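Local coordinates for protein type 3 secretion system chaperone YscE (Yersinia pestis, PDB 2P58) that acts with YscG as a cytosolic chaperone of the type III secretion system, preventing premature polymerisation of the needle protein YscF, at residues Q19-L24 / S52-I57. Residues are numbered along the deposited sequence; the frame is centred on the assembly and turned at random.
Sequences QLEMAL and SAIAII
Leu24 N donates to Leu20 O at 2.9 Å, the i to i+4 bond of a helix turn, and at that spacing both leucines face Ile54. Between the two segments the contact is made by side chains, almost wholly apolar, and Ile54 is its centre. Its CG1 lies 3.7 Å from Leu20 CB, and the two side chains run past one another in opposite senses. The chain of Ile54 runs on in extended form (chi2 160°), and its CD1 ends among Leu20, Glu21 and Leu24. Leu24 reaches that methyl with CD2, at 3.8 Å from Ile54 CD1, the two side chains meeting at a slant.

Both segments belong to an antiparallel helical hairpin: 19-24 sits on helix 10-30 and 52-57 on helix 37-60, and their short axes pass 10.0 Å apart with 154° between their directions. The seam continues both ways: Leu20 and Ala23 touch Leu50, and Ile57 packs on Ile16 and Thr17.

The CD1 branch of Leu20 reaches past Ile54 to Ala53 and Ile57. Leu20 CD1 rests 4.1 Å from Ala53 CB and, more loosely, 4.4 Å from Ile57 CG1, which makes this one methyl a bridge between residues a turn apart. Leu20 and Ala53 each also pack on apolar side chains of another protein chain, where the hairpin meets its partner.

The Glu21 chain bends at chi2 (-80°), bringing CD toward Ile54, and the two side chains cross at about a right angle. Glu21 OE2 is 3.8 Å from Ile54 CG2, and Glu21 CD is equally near Ile54 CD1, so the carboxylate of this partly exposed acid touches both methyls of the buried isoleucine by van der Waals contact.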
loop_
_atom_site.group_PDB
_atom_site.type_symbol
_atom_site.label_atom_id
_atom_site.label_comp_id
_atom_site.label_asym_id
_atom_site.label_seq_id
_atom_site.Cartn_x
_atom_site.Cartn_y
_atom_site.Cartn_z
ATOM N N GLN A 19 -18.130 9.731 1.105
ATOM C CA GLN A 19 -18.016 8.709 2.144
ATOM C C GLN A 19 -17.024 9.154 3.215
ATOM O O GLN A 19 -17.284 9.023 4.411
ATOM C CB GLN A 19 -17.576 7.345 1.547
ATOM C CG GLN A 19 -17.399 6.246 2.577
ATOM C CD GLN A 19 -17.060 4.892 1.956
ATOM O OE1 GLN A 19 -16.907 4.781 0.750
ATOM N NE2 GLN A 19 -16.945 3.863 2.790
ATOM N N LEU A 20 -15.882 9.686 2.792
ATOM C CA LEU A 20 -14.878 10.118 3.761
ATOM C C LEU A 20 -15.363 11.330 4.550
ATOM O O LEU A 20 -15.164 11.422 5.757
ATOM C CB LEU A 20 -13.579 10.482 3.046
ATOM C CG LEU A 20 -12.918 9.367 2.222
ATOM C CD1 LEU A 20 -11.887 10.006 1.304
ATOM C CD2 LEU A 20 -12.282 8.324 3.171
ATOM N N GLU A 21 -15.995 12.273 3.863
ATOM C CA GLU A 21 -16.473 13.481 4.533
ATOM C C GLU A 21 -17.568 13.169 5.532
ATOM O O GLU A 21 -17.609 13.769 6.601
ATOM C CB GLU A 21 -16.952 14.512 3.506
ATOM C CG GLU A 21 -15.790 15.152 2.767
ATOM C CD GLU A 21 -15.109 16.253 3.573
ATOM O OE1 GLU A 21 -15.318 16.327 4.810
ATOM O OE2 GLU A 21 -14.350 17.047 2.969
HETATM N N MSE A 22 -18.454 12.240 5.198
HETATM C CA MSE A 22 -19.507 11.875 6.130
HETATM C C MSE A 22 -18.890 11.175 7.344
HETATM O O MSE A 22 -19.308 11.394 8.491
HETATM C CB MSE A 22 -20.547 10.960 5.460
HETATM C CG MSE A 22 -21.338 11.698 4.387
HETATM SE SE MSE A 22 -22.722 10.782 3.600
HETATM C CE MSE A 22 -21.929 9.370 3.009
ATOM N N ALA A 23 -17.905 10.315 7.096
ATOM C CA ALA A 23 -17.282 9.620 8.209
ATOM C C ALA A 23 -16.571 10.622 9.132
ATOM O O ALA A 23 -16.593 10.438 10.352
ATOM C CB ALA A 23 -16.299 8.590 7.706
ATOM N N LEU A 24 -15.949 11.649 8.553
ATOM C CA LEU A 24 -15.236 12.639 9.359
ATOM C C LEU A 24 -16.218 13.461 10.182
ATOM O O LEU A 24 -16.006 13.703 11.361
ATOM C CB LEU A 24 -14.374 13.556 8.487
ATOM C CG LEU A 24 -13.553 14.639 9.201
ATOM C CD1 LEU A 24 -12.633 13.989 10.288
ATOM C CD2 LEU A 24 -12.665 15.388 8.176
ATOM N N SER A 52 -6.348 13.059 6.082
ATOM C CA SER A 52 -5.253 12.750 5.151
ATOM C C SER A 52 -5.751 12.152 3.849
ATOM O O SER A 52 -5.229 12.436 2.778
ATOM C CB SER A 52 -4.284 11.776 5.829
ATOM O OG SER A 52 -3.609 12.437 6.900
ATOM N N ALA A 53 -6.714 11.252 3.956
ATOM C CA ALA A 53 -7.276 10.626 2.780
ATOM C C ALA A 53 -8.012 11.654 1.918
ATOM O O ALA A 53 -7.880 11.680 0.700
ATOM C CB ALA A 53 -8.245 9.491 3.206
ATOM N N ILE A 54 -8.790 12.515 2.562
ATOM C CA ILE A 54 -9.527 13.540 1.815
ATOM C C ILE A 54 -8.529 14.431 1.071
ATOM O O ILE A 54 -8.724 14.751 -0.104
ATOM C CB ILE A 54 -10.408 14.381 2.801
ATOM C CG1 ILE A 54 -11.540 13.507 3.333
ATOM C CG2 ILE A 54 -10.921 15.636 2.125
ATOM C CD1 ILE A 54 -12.171 14.022 4.641
ATOM N N ALA A 55 -7.437 14.782 1.748
ATOM C CA ALA A 55 -6.389 15.611 1.163
ATOM C C ALA A 55 -5.794 14.942 -0.072
ATOM O O ALA A 55 -5.723 15.556 -1.131
ATOM C CB ALA A 55 -5.303 15.880 2.183
ATOM N N ILE A 56 -5.382 13.677 0.058
ATOM C CA ILE A 56 -4.794 12.980 -1.096
ATOM C C ILE A 56 -5.760 12.963 -2.264
ATOM O O ILE A 56 -5.370 13.232 -3.416
ATOM C CB ILE A 56 -4.422 11.521 -0.745
ATOM C CG1 ILE A 56 -3.213 11.529 0.168
ATOM C CG2 ILE A 56 -4.082 10.710 -2.046
ATOM C CD1 ILE A 56 -2.993 10.188 0.865
ATOM N N ILE A 57 -7.025 12.674 -1.991
ATOM C CA ILE A 57 -8.001 12.635 -3.092
ATOM C C ILE A 57 -8.116 14.020 -3.724
ATOM O O ILE A 57 -8.188 14.138 -4.946
ATOM C CB ILE A 57 -9.382 12.155 -2.605
ATOM C CG1 ILE A 57 -9.320 10.659 -2.253
ATOM C CG2 ILE A 57 -10.447 12.409 -3.700
ATOM C CD1 ILE A 57 -8.939 9.745 -3.439
#